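Local coordinates for protein triacylglycerol lipase (Yarrowia lipolytica, PDB 3O0D) that probably hydrolyses the ester bonds of triacylglycerols, as a secreted, glycosylated lipase of the alpha/beta-hydrolase fold, at residues E13-N16 with F17-Y21; N288-Y292 with F293-G297; L204-Q208 with E209-V213; G229-V232 with P233-P236. All blocks are in the same frame, centred on the assembly; numbering follows the deposited sequence.

Contact 1: residues E13-N16 with F17-Y21; sequences ESYN and FFEKY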
loop_
_atom_site.group_PDB
_atom_site.type_symbol
_atom_site.label_atom_id
_atom_site.label_comp_id
_atom_site.label_asym_id
_atom_site.label_seq_id
_atom_site.Cartn_x
_atom_site.Cartn_y
_atom_site.Cartn_z
ATOM N N GLU A 13 -14.839 8.338 12.018
ATOM C CA GLU A 13 -13.988 7.287 12.571
ATOM C C GLU A 13 -13.142 6.594 11.444
ATOM O O GLU A 13 -11.957 6.276 11.672
ATOM C CB GLU A 13 -14.805 6.270 13.339
ATOM C CG GLU A 13 -13.964 5.286 13.961
ATOM C CD GLU A 13 -14.758 4.219 14.765
ATOM O OE1 GLU A 13 -15.998 4.293 14.815
ATOM O OE2 GLU A 13 -14.081 3.311 15.339
ATOM N N SER A 14 -13.803 6.387 10.294
ATOM C CA SER A 14 -13.150 5.729 9.160
ATOM C C SER A 14 -12.175 6.685 8.569
ATOM O O SER A 14 -11.047 6.259 8.239
ATOM C CB SER A 14 -14.210 5.431 8.081
ATOM O OG SER A 14 -15.075 4.404 8.584
ATOM N N TYR A 15 -12.513 7.971 8.492
ATOM C CA TYR A 15 -11.554 8.935 7.963
ATOM C C TYR A 15 -10.279 8.943 8.866
ATOM O O TYR A 15 -9.150 8.930 8.376
ATOM C CB TYR A 15 -12.206 10.362 8.056
ATOM C CG TYR A 15 -11.315 11.490 7.572
ATOM C CD1 TYR A 15 -11.651 12.139 6.362
ATOM C CD2 TYR A 15 -10.241 11.988 8.374
ATOM C CE1 TYR A 15 -10.882 13.217 5.909
ATOM C CE2 TYR A 15 -9.449 13.102 7.941
ATOM C CZ TYR A 15 -9.808 13.678 6.721
ATOM O OH TYR A 15 -8.989 14.711 6.325
ATOM N N ASN A 16 -10.458 8.881 10.232
ATOM C CA ASN A 16 -9.312 8.941 11.128
ATOM C C ASN A 16 -8.407 7.649 10.996
ATOM O O ASN A 16 -7.152 7.754 11.138
ATOM C CB ASN A 16 -9.747 9.015 12.583
ATOM C CG ASN A 16 -10.451 10.337 12.904
ATOM O OD1 ASN A 16 -10.363 11.285 12.152
ATOM N ND2 ASN A 16 -11.199 10.356 14.032
ATOM N N PHE A 17 -9.065 6.550 10.629
ATOM C CA PHE A 17 -8.393 5.296 10.420
ATOM C C PHE A 17 -7.517 5.392 9.149
ATOM O O PHE A 17 -6.302 5.071 9.187
ATOM C CB PHE A 17 -9.473 4.257 10.254
ATOM C CG PHE A 17 -8.995 2.942 9.632
ATOM C CD1 PHE A 17 -8.347 1.950 10.388
ATOM C CD2 PHE A 17 -9.374 2.703 8.331
ATOM C CE1 PHE A 17 -8.064 0.676 9.704
ATOM C CE2 PHE A 17 -9.055 1.522 7.673
ATOM C CZ PHE A 17 -8.395 0.530 8.381
ATOM N N PHE A 18 -8.066 5.940 8.077
ATOM C CA PHE A 18 -7.226 6.097 6.888
ATOM C C PHE A 18 -6.071 7.056 7.147
ATOM O O PHE A 18 -4.974 6.816 6.749
ATOM C CB PHE A 18 -8.060 6.562 5.705
ATOM C CG PHE A 18 -9.120 5.570 5.279
ATOM C CD1 PHE A 18 -8.812 4.242 5.062
ATOM C CD2 PHE A 18 -10.415 5.956 5.068
ATOM C CE1 PHE A 18 -9.758 3.370 4.658
ATOM C CE2 PHE A 18 -11.367 5.059 4.662
ATOM C CZ PHE A 18 -11.052 3.779 4.481
ATOM N N GLU A 19 -6.362 8.159 7.806
ATOM C CA GLU A 19 -5.306 9.149 8.126
ATOM C C GLU A 19 -4.208 8.548 8.915
ATOM O O GLU A 19 -3.027 8.828 8.692
ATOM C CB GLU A 19 -5.965 10.344 8.826
ATOM C CG GLU A 19 -4.972 11.426 9.267
ATOM C CD GLU A 19 -5.726 12.588 9.990
ATOM O OE1 GLU A 19 -6.281 12.336 11.080
ATOM O OE2 GLU A 19 -5.745 13.681 9.383
ATOM N N LYS A 20 -4.584 7.690 9.871
ATOM C CA LYS A 20 -3.574 6.968 10.632
ATOM C C LYS A 20 -2.525 6.219 9.775
ATOM O O LYS A 20 -1.279 6.417 10.036
ATOM C CB LYS A 20 -4.255 5.978 11.618
ATOM C CG LYS A 20 -3.210 5.053 12.252
ATOM C CD LYS A 20 -4.004 4.106 13.223
ATOM C CE LYS A 20 -3.081 2.981 13.670
ATOM N NZ LYS A 20 -3.791 2.065 14.640
ATOM N N TYR A 21 -3.034 5.485 8.790
ATOM C CA TYR A 21 -2.119 4.655 7.925
ATOM C C TYR A 21 -1.372 5.653 7.005
ATOM O O TYR A 21 -0.129 5.488 6.721
ATOM C CB TYR A 21 -2.798 3.456 7.207
ATOM C CG TYR A 21 -3.148 2.476 8.297
ATOM C CD1 TYR A 21 -2.159 1.636 8.842
ATOM C CD2 TYR A 21 -4.408 2.495 8.861
ATOM C CE1 TYR A 21 -2.411 0.839 9.887
ATOM C CE2 TYR A 21 -4.662 1.656 9.960
ATOM C CZ TYR A 21 -3.651 0.864 10.448
ATOM O OH TYR A 21 -3.896 0.049 11.520
HETATM O O HOH W 1 -6.220 14.879 7.264
HETATM O O HOH W 2 -6.200 9.939 12.453
HETATM O O HOH W 3 -8.688 13.411 11.623
#
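The carbonyl oxygen of S14 takes two backbone N-H groups, those of F18 and F17: F18 N gives it a straight bond of 3.0 Å (163° at the hydrogen), F17 N a weak, strongly bent one. Ring carbon F18 CD2 comes to 3.2 Å from the same S14 O, because chi1 of -63° swings the ring back beside its own backbone N. The next rung repeats the pattern, E19 N meeting Y15 O at 2.9 Å. These i to i+4 bonds identify one continuous stretch of helix 12-27, an amphipathic helix laid on the central sheet of the hydrolase fold. The side facing the sheet carries F17 and F18, F18 being buried; both meet Y223 edge-to-face, and F18 also packs on M264 of strand 262-265. With an alanine in place of F18, a gap would probably open between helix and sheet, and Y223 would probably lose an edge-to-face partner. Water mediates on another side. The carboxylate of E19 stands almost perpendicular to the Y15 ring (82° between planes), with OE2 at the ring edge, 4.0 Å from Y15 CE2. One water joins E19 OE2 to Y15 OH, which also bonds P257 O. Two more donate to E19 OE1: one reaches N16 O at 2.7 Å, the other N16 OD1 at 2.8 Å, and this last oxygen is held by Q12 as well.

Contact 2: residues N288-Y292 with F293-G297; sequences NHLQY and FVTEG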
loop_
_atom_site.group_PDB
_atom_site.type_symbol
_atom_site.label_atom_id
_atom_site.label_comp_id
_atom_site.label_asym_id
_atom_site.label_seq_id
_atom_site.Cartn_x
_atom_site.Cartn_y
_atom_site.Cartn_z
ATOM N N ASN A 288 0.898 15.599 -6.939
ATOM C CA ASN A 288 -0.425 15.019 -6.707
ATOM C C ASN A 288 -0.263 13.647 -6.074
ATOM O O ASN A 288 -1.117 13.195 -5.336
ATOM C CB ASN A 288 -1.186 14.790 -8.004
ATOM C CG ASN A 288 -1.585 16.129 -8.693
ATOM O OD1 ASN A 288 -1.646 17.151 -8.035
ATOM N ND2 ASN A 288 -1.903 16.085 -9.974
ATOM N N HIS A 289 0.859 13.018 -6.357
ATOM C CA HIS A 289 1.159 11.721 -5.722
ATOM C C HIS A 289 1.563 11.826 -4.270
ATOM O O HIS A 289 1.490 10.817 -3.525
ATOM C CB HIS A 289 2.326 11.092 -6.518
ATOM C CG HIS A 289 2.735 9.692 -6.073
ATOM N ND1 HIS A 289 1.825 8.654 -5.942
ATOM C CD2 HIS A 289 3.971 9.148 -5.883
ATOM C CE1 HIS A 289 2.493 7.519 -5.718
ATOM N NE2 HIS A 289 3.790 7.808 -5.636
ATOM N N LEU A 290 1.875 13.031 -3.763
ATOM C CA LEU A 290 2.244 13.214 -2.311
ATOM C C LEU A 290 1.023 13.463 -1.401
ATOM O O LEU A 290 1.188 13.376 -0.207
ATOM C CB LEU A 290 3.208 14.383 -2.080
ATOM C CG LEU A 290 4.443 14.316 -3.000
ATOM C CD1 LEU A 290 5.455 15.397 -2.513
ATOM C CD2 LEU A 290 5.028 12.867 -3.011
ATOM N N GLN A 291 -0.097 13.892 -1.958
ATOM C CA GLN A 291 -1.223 14.437 -1.211
ATOM C C GLN A 291 -2.240 13.408 -0.732
ATOM O O GLN A 291 -3.227 13.246 -1.335
ATOM C CB GLN A 291 -1.925 15.573 -2.006
ATOM C CG GLN A 291 -1.002 16.707 -2.333
ATOM C CD GLN A 291 -1.550 17.658 -3.382
ATOM O OE1 GLN A 291 -1.952 17.262 -4.414
ATOM N NE2 GLN A 291 -1.468 18.927 -3.098
ATOM N N TYR A 292 -1.902 12.748 0.375
ATOM C CA TYR A 292 -2.668 11.658 0.947
ATOM C C TYR A 292 -2.937 11.919 2.449
ATOM O O TYR A 292 -2.342 11.334 3.245
ATOM C CB TYR A 292 -1.937 10.312 0.751
ATOM C CG TYR A 292 -2.121 9.746 -0.642
ATOM C CD1 TYR A 292 -1.249 10.059 -1.671
ATOM C CD2 TYR A 292 -3.165 8.950 -0.934
ATOM C CE1 TYR A 292 -1.429 9.591 -2.919
ATOM C CE2 TYR A 292 -3.362 8.468 -2.173
ATOM C CZ TYR A 292 -2.513 8.795 -3.207
ATOM O OH TYR A 292 -2.799 8.304 -4.456
ATOM N N PHE A 293 -3.886 12.806 2.732
ATOM C CA PHE A 293 -4.200 13.278 4.101
ATOM C C PHE A 293 -3.097 14.184 4.661
ATOM O O PHE A 293 -3.333 15.313 5.003
ATOM C CB PHE A 293 -4.520 12.133 5.092
ATOM C CG PHE A 293 -5.741 11.332 4.735
ATOM C CD1 PHE A 293 -5.622 10.157 4.079
ATOM C CD2 PHE A 293 -6.989 11.712 5.116
ATOM C CE1 PHE A 293 -6.649 9.464 3.717
ATOM C CE2 PHE A 293 -8.043 10.960 4.744
ATOM C CZ PHE A 293 -7.845 9.823 4.047
ATOM N N VAL A 294 -1.897 13.623 4.719
ATOM C CA VAL A 294 -0.680 14.346 5.004
ATOM C C VAL A 294 0.234 14.298 3.755
ATOM O O VAL A 294 -0.027 13.550 2.900
ATOM C CB VAL A 294 0.093 13.760 6.178
ATOM C CG1 VAL A 294 -0.730 13.738 7.401
ATOM C CG2 VAL A 294 0.478 12.380 5.872
ATOM N N THR A 295 1.255 15.146 3.713
ATOM C CA THR A 295 2.202 15.103 2.579
ATOM C C THR A 295 3.097 13.880 2.692
ATOM O O THR A 295 3.722 13.706 3.724
ATOM C CB THR A 295 3.058 16.391 2.569
ATOM O OG1 THR A 295 2.140 17.482 2.331
ATOM C CG2 THR A 295 3.998 16.272 1.365
ATOM N N GLU A 296 3.140 13.047 1.665
ATOM C CA GLU A 296 3.947 11.820 1.728
ATOM C C GLU A 296 5.267 12.139 1.022
ATOM O O GLU A 296 5.291 13.102 0.277
ATOM C CB GLU A 296 3.270 10.709 0.961
ATOM C CG GLU A 296 1.889 10.248 1.467
ATOM C CD GLU A 296 2.054 9.491 2.869
ATOM O OE1 GLU A 296 3.150 9.051 3.221
ATOM O OE2 GLU A 296 1.031 9.304 3.564
ATOM N N GLY A 297 6.337 11.439 1.415
ATOM C CA GLY A 297 7.581 11.478 0.619
ATOM C C GLY A 297 8.671 12.279 1.219
ATOM O O GLY A 297 9.833 12.201 0.716
HETATM O O HOH W 4 -5.146 14.376 0.437
#
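Y292, L290 and E296 bury the most surface where the chain doubles back after helix 285-290. The reversal is a classic gamma turn centred on F293, whose phi/psi of 71°/-58° are diagnostic; V294 N returns to Y292 O at 2.8 Å, a weak bond because of its bend. Just beyond, Y292 N bonds V294 O at 3.2 Å, and a single beta bridge pairs Q291 with T295. In the alpha/beta-hydrolase fold this stretch follows the presumed catalytic histidine, H289, which bonds S162 and D230 in the geometry of a Ser-His-Asp triad. Y292 belongs to the same surroundings: its CB packs on E296 CG at 3.9 Å, while the hydroxyl leads away to D230. E296 folds under the turn, its chain bent at chi2 (-69°), and its CG touches both Y292 CB and, at 3.6 Å, L290 O. That oxygen is the main polar acceptor here: E296 N meets it at 2.7 Å, in the carbonyl plane on a lone pair, and T295 CA adds a C-H...O contact. On the far flank, T295 CG2 lies 4.0 Å from L290 CB. L290 also spreads over the backbone of E296, whose carbonyl oxygen is buried with no polar partner in the model; CB stands 3.4 Å from E296 O, and L290 CD2 3.3 Å from it.

Contact 3: residues L204-Q208 with E209-V213; sequences LFFGQ and ENPDV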
loop_
_atom_site.group_PDB
_atom_site.type_symbol
_atom_site.label_atom_id
_atom_site.label_comp_id
_atom_site.label_asym_id
_atom_site.label_seq_id
_atom_site.Cartn_x
_atom_site.Cartn_y
_atom_site.Cartn_z
ATOM N N LEU A 204 -9.557 -13.658 -2.277
ATOM C CA LEU A 204 -8.767 -13.916 -1.122
ATOM C C LEU A 204 -9.229 -12.953 -0.031
ATOM O O LEU A 204 -9.455 -13.338 1.122
ATOM C CB LEU A 204 -7.267 -13.793 -1.408
ATOM C CG LEU A 204 -6.206 -14.031 -0.361
ATOM C CD1 LEU A 204 -6.094 -15.547 0.061
ATOM C CD2 LEU A 204 -4.859 -13.601 -0.848
ATOM N N PHE A 205 -9.384 -11.675 -0.389
ATOM C CA PHE A 205 -9.676 -10.702 0.682
ATOM C C PHE A 205 -11.120 -10.407 0.901
ATOM O O PHE A 205 -11.465 -9.992 2.024
ATOM C CB PHE A 205 -8.944 -9.333 0.421
ATOM C CG PHE A 205 -7.526 -9.343 0.859
ATOM C CD1 PHE A 205 -7.170 -8.991 2.170
ATOM C CD2 PHE A 205 -6.507 -9.724 -0.001
ATOM C CE1 PHE A 205 -5.852 -9.022 2.601
ATOM C CE2 PHE A 205 -5.220 -9.724 0.401
ATOM C CZ PHE A 205 -4.848 -9.364 1.706
ATOM N N PHE A 206 -11.941 -10.486 -0.130
ATOM C CA PHE A 206 -13.345 -10.064 -0.024
ATOM C C PHE A 206 -14.282 -11.247 -0.164
ATOM O O PHE A 206 -15.512 -11.124 -0.024
ATOM C CB PHE A 206 -13.670 -9.008 -1.077
ATOM C CG PHE A 206 -12.778 -7.770 -0.960
ATOM C CD1 PHE A 206 -12.859 -6.912 0.160
ATOM C CD2 PHE A 206 -11.940 -7.423 -1.960
ATOM C CE1 PHE A 206 -12.017 -5.792 0.215
ATOM C CE2 PHE A 206 -11.071 -6.325 -1.878
ATOM C CZ PHE A 206 -11.119 -5.516 -0.780
ATOM N N GLY A 207 -13.689 -12.372 -0.512
ATOM C CA GLY A 207 -14.418 -13.631 -0.588
ATOM C C GLY A 207 -15.189 -13.946 -1.877
ATOM O O GLY A 207 -15.785 -15.018 -1.947
ATOM N N GLN A 208 -15.224 -13.057 -2.886
ATOM C CA GLN A 208 -15.915 -13.357 -4.160
ATOM C C GLN A 208 -15.346 -12.418 -5.167
ATOM O O GLN A 208 -14.693 -11.409 -4.754
ATOM C CB GLN A 208 -17.412 -13.144 -4.017
ATOM C CG GLN A 208 -17.813 -11.710 -3.659
ATOM C CD GLN A 208 -19.314 -11.513 -3.566
ATOM O OE1 GLN A 208 -19.943 -10.910 -4.457
ATOM N NE2 GLN A 208 -19.903 -12.019 -2.492
ATOM N N GLU A 209 -15.603 -12.696 -6.447
ATOM C CA GLU A 209 -15.332 -11.714 -7.488
ATOM C C GLU A 209 -16.369 -10.632 -7.444
ATOM O O GLU A 209 -17.433 -10.791 -6.852
ATOM C CB GLU A 209 -15.206 -12.299 -8.905
ATOM C CG GLU A 209 -14.080 -13.298 -9.022
ATOM C CD GLU A 209 -13.730 -13.670 -10.487
ATOM O OE1 GLU A 209 -14.300 -13.108 -11.445
ATOM O OE2 GLU A 209 -12.848 -14.533 -10.672
ATOM N N ASN A 210 -15.996 -9.486 -7.991
ATOM C CA ASN A 210 -16.837 -8.322 -8.040
ATOM C C ASN A 210 -17.509 -8.049 -6.656
ATOM O O ASN A 210 -18.764 -7.939 -6.583
ATOM C CB ASN A 210 -17.805 -8.340 -9.229
ATOM C CG ASN A 210 -18.468 -6.965 -9.454
ATOM O OD1 ASN A 210 -17.872 -5.903 -9.106
ATOM N ND2 ASN A 210 -19.706 -6.966 -10.004
ATOM N N PRO A 211 -16.680 -7.926 -5.607
ATOM C CA PRO A 211 -17.138 -7.755 -4.206
ATOM C C PRO A 211 -17.752 -6.370 -3.955
ATOM O O PRO A 211 -17.400 -5.383 -4.614
ATOM C CB PRO A 211 -15.894 -7.899 -3.380
ATOM C CG PRO A 211 -14.756 -7.408 -4.338
ATOM C CD PRO A 211 -15.203 -8.008 -5.683
ATOM N N ASP A 212 -18.664 -6.335 -3.014
ATOM C CA ASP A 212 -19.250 -5.076 -2.546
ATOM C C ASP A 212 -18.198 -4.506 -1.557
ATOM O O ASP A 212 -17.949 -5.033 -0.451
ATOM C CB ASP A 212 -20.636 -5.347 -1.918
ATOM C CG ASP A 212 -21.222 -4.122 -1.226
ATOM O OD1 ASP A 212 -20.622 -2.976 -1.262
ATOM O OD2 ASP A 212 -22.238 -4.346 -0.548
ATOM N N VAL A 213 -17.576 -3.401 -1.969
ATOM C CA VAL A 213 -16.498 -2.778 -1.166
ATOM C C VAL A 213 -16.909 -1.341 -0.842
ATOM O O VAL A 213 -16.034 -0.460 -0.680
ATOM C CB VAL A 213 -15.093 -2.830 -1.887
ATOM C CG1 VAL A 213 -14.631 -4.352 -1.999
ATOM C CG2 VAL A 213 -15.127 -2.204 -3.274
#
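V213 CG1 sits squarely over the F206 ring, 3.7 Å from its centroid and only 9° off the ring normal, a CH-pi contact of nearly ideal geometry. The opposite face is covered by F205 CB, 4.2 Å above the plane, and the ring is thereby sandwiched between a methyl and a methylene. P211 closes in from nearer the backbone: its CB lies 3.4 Å from F206 CB, and P211 CG approaches F206 CD2 at 3.7 Å on an oblique path. With chi1 at -58°, F206 CG lies beside its own backbone N, turning the ring toward the returning chain. This chain is the loop between helix 195-206 and strand 222-227 of a beta-alpha-beta crossover; G207, at positive phi, is where it leaves helical conformation. Were F206 a serine, P211 and V213 would probably lose the surface they pack on, and the loop would be less firmly held against the helix end. The tip of the turn is a different matter. Q208 is exposed, and its side chain meets mostly backbone, with CG 3.3 Å from E209 O and CD further off. Backbone oxygen Q208 O rests 3.6 Å from P211 CD. E209 turns outward from this turn, its carboxylate split between a salt bridge to K203 and a hydrogen bond to the hydroxyl of Y2.

Contact 4: residues G229-V232 with P233-P236; sequences GDIV and PQVP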
loop_
_atom_site.group_PDB
_atom_site.type_symbol
_atom_site.label_atom_id
_atom_site.label_comp_id
_atom_site.label_asym_id
_atom_site.label_seq_id
_atom_site.Cartn_x
_atom_site.Cartn_y
_atom_site.Cartn_z
ATOM N N GLY A 229 -6.089 13.018 -9.265
ATOM C CA GLY A 229 -4.966 13.562 -10.023
ATOM C C GLY A 229 -3.686 12.777 -9.921
ATOM O O GLY A 229 -2.738 13.006 -10.663
ATOM N N ASP A 230 -3.613 11.801 -9.014
ATOM C CA ASP A 230 -2.416 11.018 -8.961
ATOM C C ASP A 230 -2.437 9.882 -10.046
ATOM O O ASP A 230 -3.323 9.031 -10.056
ATOM C CB ASP A 230 -2.365 10.347 -7.566
ATOM C CG ASP A 230 -1.113 9.496 -7.331
ATOM O OD1 ASP A 230 -0.169 9.480 -8.179
ATOM O OD2 ASP A 230 -0.994 8.872 -6.212
ATOM N N ILE A 231 -1.463 9.906 -10.981
ATOM C CA ILE A 231 -1.480 8.845 -12.021
ATOM C C ILE A 231 -0.861 7.590 -11.585
ATOM O O ILE A 231 -0.995 6.574 -12.299
ATOM C CB ILE A 231 -0.649 9.279 -13.328
ATOM C CG1 ILE A 231 0.775 9.550 -12.940
ATOM C CG2 ILE A 231 -1.292 10.559 -13.932
ATOM C CD1 ILE A 231 1.766 9.778 -14.224
ATOM N N VAL A 232 -0.212 7.565 -10.460
ATOM C CA VAL A 232 0.492 6.289 -10.061
ATOM C C VAL A 232 -0.493 5.117 -9.994
ATOM O O VAL A 232 -0.203 4.010 -10.457
ATOM C CB VAL A 232 1.383 6.484 -8.863
ATOM C CG1 VAL A 232 2.156 5.149 -8.432
ATOM C CG2 VAL A 232 2.455 7.598 -9.242
ATOM N N PRO A 233 -1.652 5.311 -9.332
ATOM C CA PRO A 233 -2.653 4.252 -9.349
ATOM C C PRO A 233 -3.306 3.884 -10.700
ATOM O O PRO A 233 -4.164 2.995 -10.802
ATOM C CB PRO A 233 -3.721 4.794 -8.340
ATOM C CG PRO A 233 -2.896 5.620 -7.395
ATOM C CD PRO A 233 -2.014 6.397 -8.395
ATOM N N GLN A 234 -2.946 4.631 -11.767
ATOM C CA GLN A 234 -3.363 4.338 -13.095
ATOM C C GLN A 234 -2.308 3.617 -13.948
ATOM O O GLN A 234 -2.684 3.228 -15.073
ATOM C CB GLN A 234 -3.758 5.631 -13.849
ATOM C CG GLN A 234 -4.748 6.549 -12.979
ATOM C CD GLN A 234 -5.379 7.648 -13.844
ATOM O OE1 GLN A 234 -4.982 8.793 -13.726
ATOM N NE2 GLN A 234 -6.255 7.252 -14.777
ATOM N N VAL A 235 -1.109 3.449 -13.457
ATOM C CA VAL A 235 -0.044 2.714 -14.207
ATOM C C VAL A 235 0.432 1.475 -13.439
ATOM O O VAL A 235 0.149 1.309 -12.271
ATOM C CB VAL A 235 1.141 3.669 -14.474
ATOM C CG1 VAL A 235 0.669 4.863 -15.213
ATOM C CG2 VAL A 235 1.808 4.074 -13.210
ATOM N N PRO A 236 1.137 0.550 -14.108
ATOM C CA PRO A 236 1.330 0.582 -15.549
ATOM C C PRO A 236 -0.026 0.229 -16.185
ATOM O O PRO A 236 -0.865 -0.505 -15.588
ATOM C CB PRO A 236 2.322 -0.575 -15.805
ATOM C CG PRO A 236 2.529 -1.258 -14.542
ATOM C CD PRO A 236 1.677 -0.651 -13.423
#
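D230 presents one face of its carboxylate to the P233 ring: P233 CD lies 3.4 Å from D230 CG, almost perpendicularly above the group. On that same face V232 N donates to D230 OD1 at 3.0 Å, from 59° out of the carboxylate plane, which makes an Asx turn. Chi1 of -178°, with CG beside the carbonyl carbon, carries the carboxylate to where both neighbours can reach it. P233 CD also stands a tight 3.4 Å from CB of the preceding V232. The next layer is backbone. Q234 N bonds I231 O at 2.8 Å and V235 N bonds V232 O at 3.2 Å, both i to i+3, the spacing of a 3-10 turn, with the donors well above the carbonyl planes. This turn follows strand 222-227 of the alpha/beta-hydrolase sheet, the usual region of the acid residue, and D230 is consistent with that role: OD2 is hydrogen-bonded to H289 and Y292. Farther out, Q234 folds its CB over I231 O at 3.3 Å and sends its amide oxygen to Q282 and N277. V232 and V235 pack against I95 and I98 of helix 91-100, and a cis peptide leads into P236.

How the contacts relate
Contact 4 is the most buried; contacts 1, 2 and 3 are partly buried, and the centre of contact 3 lies farthest from the chain centre, about 18 Å away. Contacts 2 and 4 share the presumed catalytic region: H289 CE1 packs on V232 CB at 3.5 Å, so the turns around the putative catalytic histidine and acid meet directly. Contacts 1 and 2 join helix 12-27 to the loop after helix 285-290 through aromatic packing, F18 CB reaching F293 CZ at 3.7 Å. Contact 3 touches none of the others. Chemistry follows place: regular helix bonds and waters in contact 1, turn bonds in contacts 2 and 4, chiefly apolar and CH-pi packing at the helix end in contact 3.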